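Local coordinates for protein putative mandelate racemase (Zymomonas mobilis, PDB 2OX4) that probably acts as a magnesium-dependent lyase, perhaps a sugar-acid dehydratase, of the mandelate racemase branch of the enolase superfamily, at residues Arg127-Gln132 with Ile237-Glu242; Tyr162-Val167 with Phe338-His343; Glu197-Ile202 with Ile212-His217; Ala231-Asn236 with Lys258-Leu263. All blocks are in the same frame, centred on the assembly; numbering follows the deposited sequence. Where two conformers were deposited one is given.

Interaction 1: Arg127-Gln132 with Ile237-Glu242. With MG (magnesium ion), chain O.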
loop_
_atom_site.group_PDB
_atom_site.type_symbol
_atom_site.label_atom_id
_atom_site.label_comp_id
_atom_site.label_asym_id
_atom_site.label_seq_id
_atom_site.Cartn_x
_atom_site.Cartn_y
_atom_site.Cartn_z
ATOM N N ARG C 127 28.774 15.921 22.842
ATOM C CA ARG C 127 29.669 15.907 21.688
ATOM C C ARG C 127 29.321 17.030 20.714
ATOM O O ARG C 127 28.149 17.315 20.482
ATOM C CB ARG C 127 29.588 14.562 20.980
ATOM C CG ARG C 127 30.602 14.407 19.877
ATOM C CD ARG C 127 30.445 13.090 19.133
ATOM N NE ARG C 127 31.516 12.929 18.158
ATOM C CZ ARG C 127 31.468 12.123 17.099
ATOM N NH1 ARG C 127 30.393 11.375 16.857
ATOM N NH2 ARG C 127 32.504 12.069 16.271
ATOM N N VAL C 128 30.346 17.671 20.155
ATOM C CA VAL C 128 30.156 18.818 19.266
ATOM C C VAL C 128 30.898 18.602 17.949
ATOM O O VAL C 128 31.981 18.012 17.930
ATOM C CB VAL C 128 30.663 20.143 19.919
ATOM C CG1 VAL C 128 30.336 21.322 19.042
ATOM C CG2 VAL C 128 30.047 20.350 21.312
ATOM N N TYR C 129 30.314 19.070 16.845
ATOM C CA TYR C 129 31.053 19.185 15.593
ATOM C C TYR C 129 31.290 20.625 15.161
ATOM O O TYR C 129 30.485 21.518 15.448
ATOM C CB TYR C 129 30.424 18.336 14.463
ATOM C CG TYR C 129 29.105 18.802 13.845
ATOM C CD1 TYR C 129 29.068 19.788 12.850
ATOM C CD2 TYR C 129 27.902 18.193 14.201
ATOM C CE1 TYR C 129 27.860 20.193 12.273
ATOM C CE2 TYR C 129 26.701 18.578 13.616
ATOM C CZ TYR C 129 26.686 19.557 12.644
ATOM O OH TYR C 129 25.486 19.914 12.076
ATOM N N ALA C 130 32.420 20.845 14.497
ATOM C CA ALA C 130 32.755 22.134 13.930
ATOM C C ALA C 130 32.074 22.305 12.574
ATOM O O ALA C 130 32.377 21.564 11.637
ATOM C CB ALA C 130 34.281 22.233 13.768
ATOM N N SER C 131 31.195 23.302 12.475
ATOM C CA SER C 131 30.244 23.390 11.377
ATOM C C SER C 131 30.575 24.445 10.329
ATOM O O SER C 131 30.829 25.609 10.668
ATOM C CB SER C 131 28.840 23.655 11.905
ATOM O OG SER C 131 27.895 23.546 10.850
ATOM N N GLN C 132 30.489 24.021 9.061
ATOM C CA GLN C 132 30.577 24.876 7.866
ATOM C C GLN C 132 32.023 25.320 7.623
ATOM O O GLN C 132 32.319 26.516 7.564
ATOM C CB GLN C 132 29.594 26.075 7.901
ATOM C CG GLN C 132 28.127 25.732 8.294
ATOM C CD GLN C 132 27.376 24.876 7.271
ATOM O OE1 GLN C 132 27.906 24.526 6.218
ATOM N NE2 GLN C 132 26.115 24.557 7.578
ATOM N N ILE C 237 31.098 8.593 5.471
ATOM C CA ILE C 237 30.412 9.846 5.773
ATOM C C ILE C 237 29.456 9.600 6.936
ATOM O O ILE C 237 28.678 8.656 6.911
ATOM C CB ILE C 237 29.657 10.362 4.512
ATOM C CG1 ILE C 237 30.631 10.516 3.338
ATOM C CG2 ILE C 237 28.886 11.658 4.793
ATOM C CD1 ILE C 237 31.824 11.414 3.640
ATOM N N PHE C 238 29.536 10.448 7.963
ATOM C CA PHE C 238 28.811 10.239 9.210
ATOM C C PHE C 238 27.301 10.387 8.952
ATOM O O PHE C 238 26.512 9.501 9.274
ATOM C CB PHE C 238 29.272 11.286 10.235
ATOM C CG PHE C 238 28.896 10.968 11.647
ATOM C CD1 PHE C 238 29.343 9.795 12.259
ATOM C CD2 PHE C 238 28.104 11.842 12.374
ATOM C CE1 PHE C 238 29.004 9.503 13.569
ATOM C CE2 PHE C 238 27.744 11.555 13.699
ATOM C CZ PHE C 238 28.194 10.390 14.296
ATOM N N PHE C 239 26.922 11.514 8.364
ATOM C CA PHE C 239 25.608 11.663 7.751
ATOM C C PHE C 239 25.622 12.729 6.669
ATOM O O PHE C 239 26.619 13.432 6.501
ATOM C CB PHE C 239 24.458 11.817 8.783
ATOM C CG PHE C 239 24.586 12.977 9.753
ATOM C CD1 PHE C 239 24.305 14.286 9.351
ATOM C CD2 PHE C 239 24.906 12.753 11.089
ATOM C CE1 PHE C 239 24.376 15.355 10.256
ATOM C CE2 PHE C 239 24.988 13.822 12.000
ATOM C CZ PHE C 239 24.723 15.123 11.573
ATOM N N TYR C 240 24.513 12.831 5.942
ATOM C CA TYR C 240 24.448 13.521 4.656
ATOM C C TYR C 240 23.200 14.382 4.750
ATOM O O TYR C 240 22.077 13.849 4.833
ATOM C CB TYR C 240 24.293 12.442 3.570
ATOM C CG TYR C 240 24.436 12.856 2.110
ATOM C CD1 TYR C 240 25.193 13.963 1.722
ATOM C CD2 TYR C 240 23.835 12.077 1.108
ATOM C CE1 TYR C 240 25.320 14.307 0.352
ATOM C CE2 TYR C 240 23.951 12.405 -0.240
ATOM C CZ TYR C 240 24.694 13.516 -0.611
ATOM O OH TYR C 240 24.806 13.817 -1.945
ATOM N N GLU C 241 23.399 15.697 4.783
ATOM C CA GLU C 241 22.391 16.651 5.277
ATOM C C GLU C 241 21.753 17.475 4.151
ATOM O O GLU C 241 22.457 17.985 3.263
ATOM C CB GLU C 241 23.005 17.593 6.335
ATOM C CG GLU C 241 22.146 18.826 6.622
ATOM C CD GLU C 241 22.708 19.746 7.697
ATOM O OE1 GLU C 241 23.638 19.330 8.417
ATOM O OE2 GLU C 241 22.197 20.888 7.831
ATOM N N GLU C 242 20.422 17.617 4.218
ATOM C CA GLU C 242 19.641 18.468 3.313
ATOM C C GLU C 242 19.962 18.235 1.838
ATOM O O GLU C 242 20.458 19.121 1.140
ATOM C CB GLU C 242 19.759 19.944 3.688
ATOM C CG GLU C 242 18.896 20.358 4.891
ATOM C CD GLU C 242 18.236 21.714 4.673
ATOM O OE1 GLU C 242 18.973 22.719 4.616
ATOM O OE2 GLU C 242 16.989 21.778 4.556
HETATM MG MG MG O . 22.220 22.896 7.257
HETATM O O HOH W 1 21.391 22.704 5.215
HETATM O O HOH W 2 22.343 25.208 6.781
HETATM O O HOH W 3 23.157 23.567 9.007
#
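Arg127 and Phe238 make the closest contact between these two segments: NH1 of Arg127 sits 3.5 Å from CZ of Phe238, with the guanidinium and ring planes turned 82° apart. The arginine gets there by stretching out, its chain extended from CG to NE and CG anti to the backbone N (chi1 -173°). Its strongest partner is Asp211, which NH2 meets in a salt bridge, while NE pairs with Asp163, so two carboxylates fix the rotation of the guanidinium. Pro186 of a neighbouring subunit packs on Phe238.

The apolar share is loose. CE2 of Tyr129 comes within 4.5 Å of CZ of Phe239, two buried rings meeting obliquely.

Farther along, Tyr129 OH and Glu241 OE1 are 4.1 Å apart. Lys166 NZ links them, with a hydrogen bond to the hydroxyl and a salt bridge to the carboxylate; the hydroxyl also bonds Gln315.

The other carboxylate oxygen serves the metal: Glu241 OE2 binds magnesium at 2.1 Å, with Glu215 and Glu267 as the other protein ligands. Water 1, itself a ligand, donates a 2.5 Å hydrogen bond to Glu242 OE1.

Strand 126-131 thus faces strand 237-241 across the bore of an alpha/beta barrel, and the glutamate at the C-terminal end of the latter marks the metal site of the enolase superfamily.

Interaction 2: Tyr162-Val167 with Phe338-His343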
loop_
_atom_site.group_PDB
_atom_site.type_symbol
_atom_site.label_atom_id
_atom_site.label_comp_id
_atom_site.label_asym_id
_atom_site.label_seq_id
_atom_site.Cartn_x
_atom_site.Cartn_y
_atom_site.Cartn_z
ATOM N N TYR C 162 37.952 19.114 18.403
ATOM C CA TYR C 162 36.758 18.535 17.751
ATOM C C TYR C 162 37.094 17.184 17.111
ATOM O O TYR C 162 38.152 17.023 16.501
ATOM C CB TYR C 162 36.178 19.484 16.696
ATOM C CG TYR C 162 35.674 20.800 17.246
ATOM C CD1 TYR C 162 34.366 20.927 17.727
ATOM C CD2 TYR C 162 36.506 21.922 17.295
ATOM C CE1 TYR C 162 33.908 22.127 18.245
ATOM C CE2 TYR C 162 36.055 23.129 17.803
ATOM C CZ TYR C 162 34.758 23.226 18.274
ATOM O OH TYR C 162 34.314 24.413 18.781
ATOM N N ASP C 163 36.204 16.210 17.271
ATOM C CA ASP C 163 36.367 14.917 16.612
ATOM C C ASP C 163 35.294 14.687 15.537
ATOM O O ASP C 163 35.018 13.547 15.149
ATOM C CB ASP C 163 36.408 13.763 17.626
ATOM C CG ASP C 163 35.075 13.535 18.360
ATOM O OD1 ASP C 163 34.053 14.182 18.059
ATOM O OD2 ASP C 163 35.057 12.676 19.262
ATOM N N ALA C 164 34.706 15.785 15.080
ATOM C CA ALA C 164 33.769 15.775 13.961
ATOM C C ALA C 164 33.718 17.153 13.326
ATOM O O ALA C 164 33.839 18.188 14.013
ATOM C CB ALA C 164 32.373 15.355 14.444
ATOM N N VAL C 165 33.527 17.166 12.008
ATOM C CA VAL C 165 33.387 18.397 11.248
ATOM C C VAL C 165 32.252 18.265 10.233
ATOM O O VAL C 165 31.912 17.152 9.815
ATOM C CB VAL C 165 34.698 18.738 10.470
ATOM C CG1 VAL C 165 35.865 18.984 11.444
ATOM C CG2 VAL C 165 35.045 17.625 9.481
ATOM N N LYS C 166 31.683 19.401 9.831
ATOM C CA LYS C 166 30.726 19.411 8.727
ATOM C C LYS C 166 31.128 20.390 7.638
ATOM O O LYS C 166 31.545 21.510 7.917
ATOM C CB LYS C 166 29.314 19.734 9.216
ATOM C CG LYS C 166 28.246 19.678 8.098
ATOM C CD LYS C 166 26.833 19.835 8.672
ATOM C CE LYS C 166 26.397 21.291 8.763
ATOM N NZ LYS C 166 25.076 21.354 9.485
ATOM N N VAL C 167 30.976 19.966 6.391
ATOM C CA VAL C 167 31.404 20.780 5.264
ATOM C C VAL C 167 30.420 20.631 4.097
ATOM O O VAL C 167 29.894 19.534 3.851
ATOM C CB VAL C 167 32.848 20.414 4.859
ATOM C CG1 VAL C 167 32.971 18.932 4.488
ATOM C CG2 VAL C 167 33.366 21.331 3.769
ATOM N N PHE C 338 19.828 11.997 21.645
ATOM C CA PHE C 338 20.714 13.038 21.129
ATOM C C PHE C 338 21.854 12.418 20.315
ATOM O O PHE C 338 22.440 11.422 20.735
ATOM C CB PHE C 338 21.280 13.843 22.321
ATOM C CG PHE C 338 22.445 14.742 21.972
ATOM C CD1 PHE C 338 22.237 15.941 21.300
ATOM C CD2 PHE C 338 23.739 14.400 22.357
ATOM C CE1 PHE C 338 23.312 16.788 20.998
ATOM C CE2 PHE C 338 24.819 15.231 22.058
ATOM C CZ PHE C 338 24.603 16.425 21.380
ATOM N N CYS C 339 22.174 13.016 19.161
ATOM C CA CYS C 339 23.277 12.546 18.312
ATOM C C CYS C 339 24.575 13.347 18.582
ATOM O O CYS C 339 25.585 12.797 19.049
ATOM C CB CYS C 339 22.892 12.671 16.825
ATOM S SG CYS C 339 24.229 12.210 15.708
ATOM N N ILE C 340 24.526 14.643 18.301
ATOM C CA ILE C 340 25.728 15.503 18.274
ATOM C C ILE C 340 25.253 16.960 18.215
ATOM O O ILE C 340 24.110 17.229 17.816
ATOM C CB ILE C 340 26.665 15.140 17.086
ATOM C CG1 ILE C 340 28.062 15.751 17.275
ATOM C CG2 ILE C 340 26.022 15.477 15.724
ATOM C CD1 ILE C 340 29.092 15.234 16.279
ATOM N N HIS C 341 26.093 17.889 18.664
ATOM C CA HIS C 341 25.736 19.313 18.663
ATOM C C HIS C 341 26.492 20.085 17.569
ATOM O O HIS C 341 27.700 19.921 17.394
ATOM C CB HIS C 341 26.001 19.942 20.041
ATOM C CG HIS C 341 25.697 21.409 20.090
ATOM N ND1 HIS C 341 24.466 21.900 20.468
ATOM C CD2 HIS C 341 26.451 22.489 19.772
ATOM C CE1 HIS C 341 24.478 23.218 20.393
ATOM N NE2 HIS C 341 25.671 23.603 19.973
ATOM N N GLU C 342 25.769 20.922 16.835
ATOM C CA GLU C 342 26.347 21.737 15.778
ATOM C C GLU C 342 26.902 23.024 16.370
ATOM O O GLU C 342 26.161 23.812 16.980
ATOM C CB GLU C 342 25.278 22.108 14.755
ATOM C CG GLU C 342 25.811 23.032 13.679
ATOM C CD GLU C 342 24.798 23.349 12.594
ATOM O OE1 GLU C 342 23.569 23.281 12.845
ATOM O OE2 GLU C 342 25.248 23.681 11.481
ATOM N N HIS C 343 28.196 23.259 16.169
ATOM C CA HIS C 343 28.762 24.542 16.582
ATOM C C HIS C 343 29.211 25.337 15.367
ATOM O O HIS C 343 30.193 24.982 14.706
ATOM C CB HIS C 343 29.895 24.363 17.602
ATOM C CG HIS C 343 30.366 25.654 18.195
ATOM N ND1 HIS C 343 29.519 26.526 18.849
ATOM C CD2 HIS C 343 31.593 26.233 18.219
ATOM C CE1 HIS C 343 30.205 27.582 19.256
ATOM N NE2 HIS C 343 31.461 27.435 18.874
#
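Tyr162 and His343 are the flat groups that meet here: the phenol oxygen OH of Tyr162 stands 3.3 Å from CD2 of His343, the two side chains slanting past each other. Trp137 meets the tyrosine ring edge-to-face. The imidazole is held at both nitrogens, NE2 by Gln361 and ND1 by Glu325, which should stop it flipping. Within the second segment, the backbone N of Ile340 lies 3.5 Å above one face of Phe338, offset toward the rim.

Ala164 CB, on strand 164-167, rests against Ile340 CD1 in the loop leading into strand 341-344, at 3.8 Å, the isoleucine being extended toward it. Nearer the metal, NZ of Lys166 donates a salt-bridging hydrogen bond to OE2 of Glu342 at 3.1 Å, arriving from above the carboxylate plane, 66° out of it. A bend at chi3 (89°) brings the amine round to Glu342; its stronger partner is Glu241. Ser131 OG holds the same OE2, and Val318 N holds OE1. With a leucine in place of Glu342, Ser131 OG and Val318 N would probably be left without their acceptor and Lys166 NZ without one of its carboxylates.

Strands 164-167 and 341-344 flank strand 126-131 in the barrel sheet, and their inward side chains line the interior beside the magnesium site of this enolase-type barrel.

Interaction 3: Glu197-Ile202 with Ile212-His217. With MG (magnesium ion), chain O.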
loop_
_atom_site.group_PDB
_atom_site.type_symbol
_atom_site.label_atom_id
_atom_site.label_comp_id
_atom_site.label_asym_id
_atom_site.label_seq_id
_atom_site.Cartn_x
_atom_site.Cartn_y
_atom_site.Cartn_z
ATOM N N GLU C 197 37.264 15.414 -4.227
ATOM C CA GLU C 197 38.642 15.805 -3.869
ATOM C C GLU C 197 38.687 16.517 -2.510
ATOM O O GLU C 197 39.651 16.356 -1.762
ATOM C CB GLU C 197 39.323 16.650 -4.966
ATOM C CG GLU C 197 38.823 18.084 -5.067
ATOM C CD GLU C 197 39.527 18.891 -6.144
ATOM O OE1 GLU C 197 39.428 20.135 -6.100
ATOM O OE2 GLU C 197 40.146 18.277 -7.037
ATOM N N ARG C 198 37.633 17.276 -2.196
ATOM C CA ARG C 198 37.527 17.971 -0.917
ATOM C C ARG C 198 37.289 16.996 0.237
ATOM O O ARG C 198 37.973 17.071 1.259
ATOM C CB ARG C 198 36.447 19.052 -0.968
ATOM C CG ARG C 198 36.818 20.242 -1.823
ATOM C CD ARG C 198 35.612 21.013 -2.300
ATOM N NE ARG C 198 36.012 22.172 -3.096
ATOM C CZ ARG C 198 35.178 23.074 -3.600
ATOM N NH1 ARG C 198 33.868 22.955 -3.418
ATOM N NH2 ARG C 198 35.653 24.093 -4.310
ATOM N N VAL C 199 36.344 16.070 0.064
ATOM C CA VAL C 199 36.088 15.036 1.073
ATOM C C VAL C 199 37.325 14.168 1.303
ATOM O O VAL C 199 37.712 13.911 2.454
ATOM C CB VAL C 199 34.881 14.123 0.678
ATOM C CG1 VAL C 199 34.760 12.941 1.655
ATOM C CG2 VAL C 199 33.583 14.940 0.633
ATOM N N GLU C 200 37.952 13.742 0.205
ATOM C CA GLU C 200 39.195 12.965 0.257
ATOM C C GLU C 200 40.343 13.702 0.969
ATOM O O GLU C 200 41.047 13.108 1.801
ATOM C CB GLU C 200 39.628 12.575 -1.156
ATOM C CG GLU C 200 40.766 11.578 -1.200
ATOM C CD GLU C 200 40.858 10.868 -2.530
ATOM O OE1 GLU C 200 41.107 9.644 -2.524
ATOM O OE2 GLU C 200 40.675 11.531 -3.578
ATOM N N ALA C 201 40.522 14.981 0.633
ATOM C CA ALA C 201 41.525 15.839 1.277
ATOM C C ALA C 201 41.330 15.905 2.793
ATOM O O ALA C 201 42.288 15.748 3.563
ATOM C CB ALA C 201 41.488 17.237 0.685
ATOM N N ILE C 202 40.088 16.146 3.208
ATOM C CA ILE C 202 39.752 16.216 4.624
ATOM C C ILE C 202 39.997 14.873 5.311
ATOM O O ILE C 202 40.645 14.835 6.355
ATOM C CB ILE C 202 38.302 16.691 4.857
ATOM C CG1 ILE C 202 38.137 18.162 4.445
ATOM C CG2 ILE C 202 37.918 16.531 6.315
ATOM C CD1 ILE C 202 36.666 18.581 4.160
ATOM N N ILE C 212 33.087 13.008 9.482
ATOM C CA ILE C 212 32.847 14.014 8.465
ATOM C C ILE C 212 31.366 13.942 8.085
ATOM O O ILE C 212 30.888 12.892 7.656
ATOM C CB ILE C 212 33.701 13.753 7.193
ATOM C CG1 ILE C 212 35.200 13.724 7.541
ATOM C CG2 ILE C 212 33.391 14.806 6.129
ATOM C CD1 ILE C 212 36.099 13.180 6.401
ATOM N N ILE C 213 30.675 15.057 8.258
ATOM C CA ILE C 213 29.300 15.235 7.802
ATOM C C ILE C 213 29.326 16.065 6.520
ATOM O O ILE C 213 30.006 17.089 6.448
ATOM C CB ILE C 213 28.482 15.976 8.885
ATOM C CG1 ILE C 213 28.461 15.157 10.183
ATOM C CG2 ILE C 213 27.066 16.314 8.366
ATOM C CD1 ILE C 213 28.290 16.006 11.419
ATOM N N VAL C 214 28.602 15.612 5.501
ATOM C CA VAL C 214 28.508 16.352 4.251
ATOM C C VAL C 214 27.163 17.083 4.140
ATOM O O VAL C 214 26.103 16.465 4.250
ATOM C CB VAL C 214 28.779 15.425 3.034
ATOM C CG1 VAL C 214 28.467 16.152 1.714
ATOM C CG2 VAL C 214 30.262 14.942 3.054
ATOM N N GLU C 215 27.231 18.394 3.927
ATOM C CA GLU C 215 26.080 19.297 3.915
ATOM C C GLU C 215 25.804 19.749 2.476
ATOM O O GLU C 215 26.658 20.390 1.856
ATOM C CB GLU C 215 26.421 20.497 4.821
ATOM C CG GLU C 215 25.725 21.824 4.550
ATOM C CD GLU C 215 24.337 21.890 5.146
ATOM O OE1 GLU C 215 24.163 22.508 6.221
ATOM O OE2 GLU C 215 23.399 21.338 4.535
ATOM N N ASN C 216 24.633 19.409 1.924
ATOM C CA ASN C 216 24.264 19.881 0.575
ATOM C C ASN C 216 23.460 21.192 0.508
ATOM O O ASN C 216 23.270 21.756 -0.586
ATOM C CB ASN C 216 23.546 18.776 -0.231
ATOM C CG ASN C 216 24.500 17.701 -0.771
ATOM O OD1 ASN C 216 24.106 16.862 -1.593
ATOM N ND2 ASN C 216 25.736 17.706 -0.304
ATOM N N HIS C 217 22.974 21.667 1.662
ATOM C CA HIS C 217 22.232 22.938 1.754
ATOM C C HIS C 217 20.967 23.009 0.892
ATOM O O HIS C 217 20.528 24.098 0.519
ATOM C CB HIS C 217 23.138 24.145 1.430
ATOM C CG HIS C 217 23.835 24.727 2.623
ATOM N ND1 HIS C 217 25.211 24.795 2.723
ATOM C CD2 HIS C 217 23.347 25.268 3.764
ATOM C CE1 HIS C 217 25.540 25.349 3.879
ATOM N NE2 HIS C 217 24.426 25.648 4.527
HETATM MG MG MG O . 22.220 22.896 7.257
HETATM O O HOH W 1 21.391 22.704 5.215
HETATM O O HOH W 2 22.343 25.208 6.781
HETATM O O HOH W 3 23.157 23.567 9.007
#
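Ile202 and Ile212 form the tightest apolar contact between helix 197-202 and strand 212-215, with CG2 of Ile202 3.8 Å from CD1 of Ile212. The Ile212 tip also lies near the helix backbone, 4.3 Å from Val199 O, and this residue has more surface buried by the contact than any other. Two residues on along the strand, and about one helical turn back, Val214 CG2 meets Val199 CG2 at 4.1 Å, the two side chains crossing at about a right angle. Ile202 also packs on Tyr150 and Ala154 of helix 147-159.

The polar contacts belong to the strand's far end. Glu215 OE1 binds magnesium at 2.2 Å and also accepts a hydrogen bond from Gln132 NE2. The carboxylate swings to the metal through a bend at chi2 (81°). Its other oxygen, OE2, takes the backbone N-H of His217 from above the carboxylate plane at 2.9 Å, with a bent angle of 142°, and a hydrogen bond donated by water 1 at 2.5 Å. CD of Glu215 lies 3.7 Å above the centre of the His217 ring, so the imidazole backs the ligand.

Segment 197-202 of the helix runs nearly antiparallel to strand segment 212-215 (161°). Helix 189-206 forms the crossover between parallel strands 164-167 and 211-215, the beta-alpha-beta unit of the alpha/beta barrel, whose C-terminal strand end carries a metal ligand.

Interaction 4: Ala231-Asn236 with Lys258-Leu263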
loop_
_atom_site.group_PDB
_atom_site.type_symbol
_atom_site.label_atom_id
_atom_site.label_comp_id
_atom_site.label_asym_id
_atom_site.label_seq_id
_atom_site.Cartn_x
_atom_site.Cartn_y
_atom_site.Cartn_z
ATOM N N ALA C 231 29.739 8.565 -5.084
ATOM C CA ALA C 231 31.134 8.961 -5.243
ATOM C C ALA C 231 31.881 9.137 -3.922
ATOM O O ALA C 231 33.112 9.020 -3.890
ATOM C CB ALA C 231 31.218 10.221 -6.069
ATOM N N ILE C 232 31.149 9.420 -2.840
ATOM C CA ILE C 232 31.771 9.697 -1.525
ATOM C C ILE C 232 31.549 8.641 -0.444
ATOM O O ILE C 232 32.092 8.763 0.654
ATOM C CB ILE C 232 31.401 11.074 -0.943
ATOM C CG1 ILE C 232 29.892 11.179 -0.683
ATOM C CG2 ILE C 232 31.953 12.216 -1.819
ATOM C CD1 ILE C 232 29.491 12.388 0.145
ATOM N N GLU C 233 30.772 7.607 -0.744
ATOM C CA GLU C 233 30.429 6.624 0.288
ATOM C C GLU C 233 31.651 5.887 0.851
ATOM O O GLU C 233 31.684 5.566 2.042
ATOM C CB GLU C 233 29.355 5.643 -0.181
ATOM C CG GLU C 233 29.668 4.915 -1.479
ATOM C CD GLU C 233 28.575 3.942 -1.887
ATOM O OE1 GLU C 233 28.746 3.272 -2.928
ATOM O OE2 GLU C 233 27.547 3.850 -1.175
ATOM N N GLU C 234 32.661 5.666 0.007
ATOM C CA GLU C 234 33.927 5.049 0.435
ATOM C C GLU C 234 34.661 5.790 1.573
ATOM O O GLU C 234 35.506 5.209 2.255
ATOM C CB GLU C 234 34.861 4.878 -0.764
ATOM C CG GLU C 234 35.383 6.192 -1.324
ATOM C CD GLU C 234 35.946 6.039 -2.719
ATOM O OE1 GLU C 234 35.163 6.144 -3.691
ATOM O OE2 GLU C 234 37.170 5.810 -2.834
ATOM N N PHE C 235 34.324 7.059 1.788
ATOM C CA PHE C 235 35.033 7.875 2.767
ATOM C C PHE C 235 34.415 7.873 4.164
ATOM O O PHE C 235 34.815 8.684 5.005
ATOM C CB PHE C 235 35.185 9.310 2.264
ATOM C CG PHE C 235 35.960 9.413 0.980
ATOM C CD1 PHE C 235 35.323 9.774 -0.204
ATOM C CD2 PHE C 235 37.327 9.133 0.951
ATOM C CE1 PHE C 235 36.034 9.864 -1.405
ATOM C CE2 PHE C 235 38.049 9.220 -0.243
ATOM C CZ PHE C 235 37.404 9.588 -1.422
ATOM N N ASN C 236 33.452 6.979 4.400
ATOM C CA ASN C 236 32.777 6.857 5.702
ATOM C C ASN C 236 32.143 8.174 6.174
ATOM O O ASN C 236 32.597 8.804 7.133
ATOM C CB ASN C 236 33.722 6.265 6.770
ATOM C CG ASN C 236 33.026 6.017 8.111
ATOM O OD1 ASN C 236 33.590 6.293 9.176
ATOM N ND2 ASN C 236 31.797 5.497 8.061
ATOM N N LYS C 258 18.469 4.509 -2.741
ATOM C CA LYS C 258 19.709 4.425 -3.513
ATOM C C LYS C 258 20.924 4.996 -2.783
ATOM O O LYS C 258 22.011 5.059 -3.358
ATOM C CB LYS C 258 19.545 5.110 -4.880
ATOM C CG LYS C 258 18.387 4.584 -5.731
ATOM C CD LYS C 258 18.656 3.187 -6.255
ATOM C CE LYS C 258 17.770 2.887 -7.469
ATOM N NZ LYS C 258 18.224 1.673 -8.192
ATOM N N ILE C 259 20.738 5.412 -1.528
ATOM C CA ILE C 259 21.813 6.054 -0.740
ATOM C C ILE C 259 22.012 5.259 0.546
ATOM O O ILE C 259 21.057 5.034 1.288
ATOM C CB ILE C 259 21.508 7.557 -0.398
ATOM C CG1 ILE C 259 21.444 8.414 -1.667
ATOM C CG2 ILE C 259 22.569 8.137 0.613
ATOM C CD1 ILE C 259 20.924 9.832 -1.436
ATOM N N ASP C 260 23.235 4.826 0.822
ATOM C CA ASP C 260 23.469 4.062 2.047
ATOM C C ASP C 260 23.931 4.895 3.243
ATOM O O ASP C 260 23.870 4.437 4.392
ATOM C CB ASP C 260 24.385 2.868 1.780
ATOM C CG ASP C 260 23.667 1.749 1.043
ATOM O OD1 ASP C 260 22.482 1.503 1.359
ATOM O OD2 ASP C 260 24.270 1.135 0.138
ATOM N N ILE C 261 24.363 6.124 2.971
ATOM C CA ILE C 261 24.880 7.004 4.020
ATOM C C ILE C 261 23.642 7.479 4.803
ATOM O O ILE C 261 22.628 7.806 4.174
ATOM C CB ILE C 261 25.538 8.256 3.389
ATOM C CG1 ILE C 261 26.635 7.881 2.376
ATOM C CG2 ILE C 261 26.052 9.207 4.457
ATOM C CD1 ILE C 261 27.120 9.062 1.565
ATOM N N PRO C 262 23.712 7.524 6.155
ATOM C CA PRO C 262 22.573 8.066 6.917
ATOM C C PRO C 262 22.192 9.474 6.484
ATOM O O PRO C 262 23.061 10.301 6.183
ATOM C CB PRO C 262 23.072 8.090 8.368
ATOM C CG PRO C 262 24.149 7.000 8.400
ATOM C CD PRO C 262 24.821 7.107 7.038
ATOM N N LEU C 263 20.889 9.731 6.440
ATOM C CA LEU C 263 20.369 11.024 5.973
ATOM C C LEU C 263 19.952 11.918 7.133
ATOM O O LEU C 263 19.411 11.443 8.144
ATOM C CB LEU C 263 19.186 10.826 5.019
ATOM C CG LEU C 263 19.467 10.001 3.757
ATOM C CD1 LEU C 263 18.226 10.028 2.840
ATOM C CD2 LEU C 263 20.694 10.570 3.026
HETATM O O HOH W 4 25.394 5.675 -1.163
#
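Ile261 meets Ile232 and Glu233 where two neighbouring helix-to-strand turns of the alpha/beta barrel lie side by side, at the end of the barrel away from the metal. One turn leads from helix 222-232 to strand 237-241, the other from helix 250-258 to strand 263-265.

Ile261 gives most to the contact. Its tip CD1 is 4.1 Å from CG1 of Ile232, the side chains crossing at about a right angle, and 4.3 Å from CA of Glu233. Ile232 offers CG1 by placing it between its own N and carbonyl carbon (chi1 62°). Ile237 and Tyr240 of strand 237-241, with Ala229 of helix 222-232, also touch Ile261, which is buried although Glu233 beside it is exposed.

Glu233 comes second. Its CB lies 4.4 Å from CG1 of Ile261, and the chain beyond CG runs straight out beside the turn of Asp260. Backbone bonds hold the first turn: Phe235 N donates to Ile232 O at 3.0 Å. The other turn lies against a neighbouring subunit. One water ties the two turns together: water 4 donates to OE2 of Glu233 at 2.8 Å and accepts from the backbone N of Asp260 at 3.1 Å.

How the interactions relate
Interactions 1 and 2 lie close together, their centres 5 Å apart, and share a polar network: Glu241 OE1 meets Lys166 NZ at 2.7 Å, and Ser131 OG lies 2.7 Å from Glu342 OE2. Interaction 3 joins them through the sheet, with Phe238 N 2.8 Å from Ile212 O and Val165 O 2.9 Å from Ile213 N. Interactions 1 and 3 each supply a magnesium ligand, Glu267 adding the third, and share the three metal waters. Interaction 4 lies toward the end of the barrel away from the metal; it touches interaction 1 (Phe239 CB to Pro262 O, 3.3 Å) and interaction 3 (Val214 CG2 to Ile232 CD1, 3.9 Å).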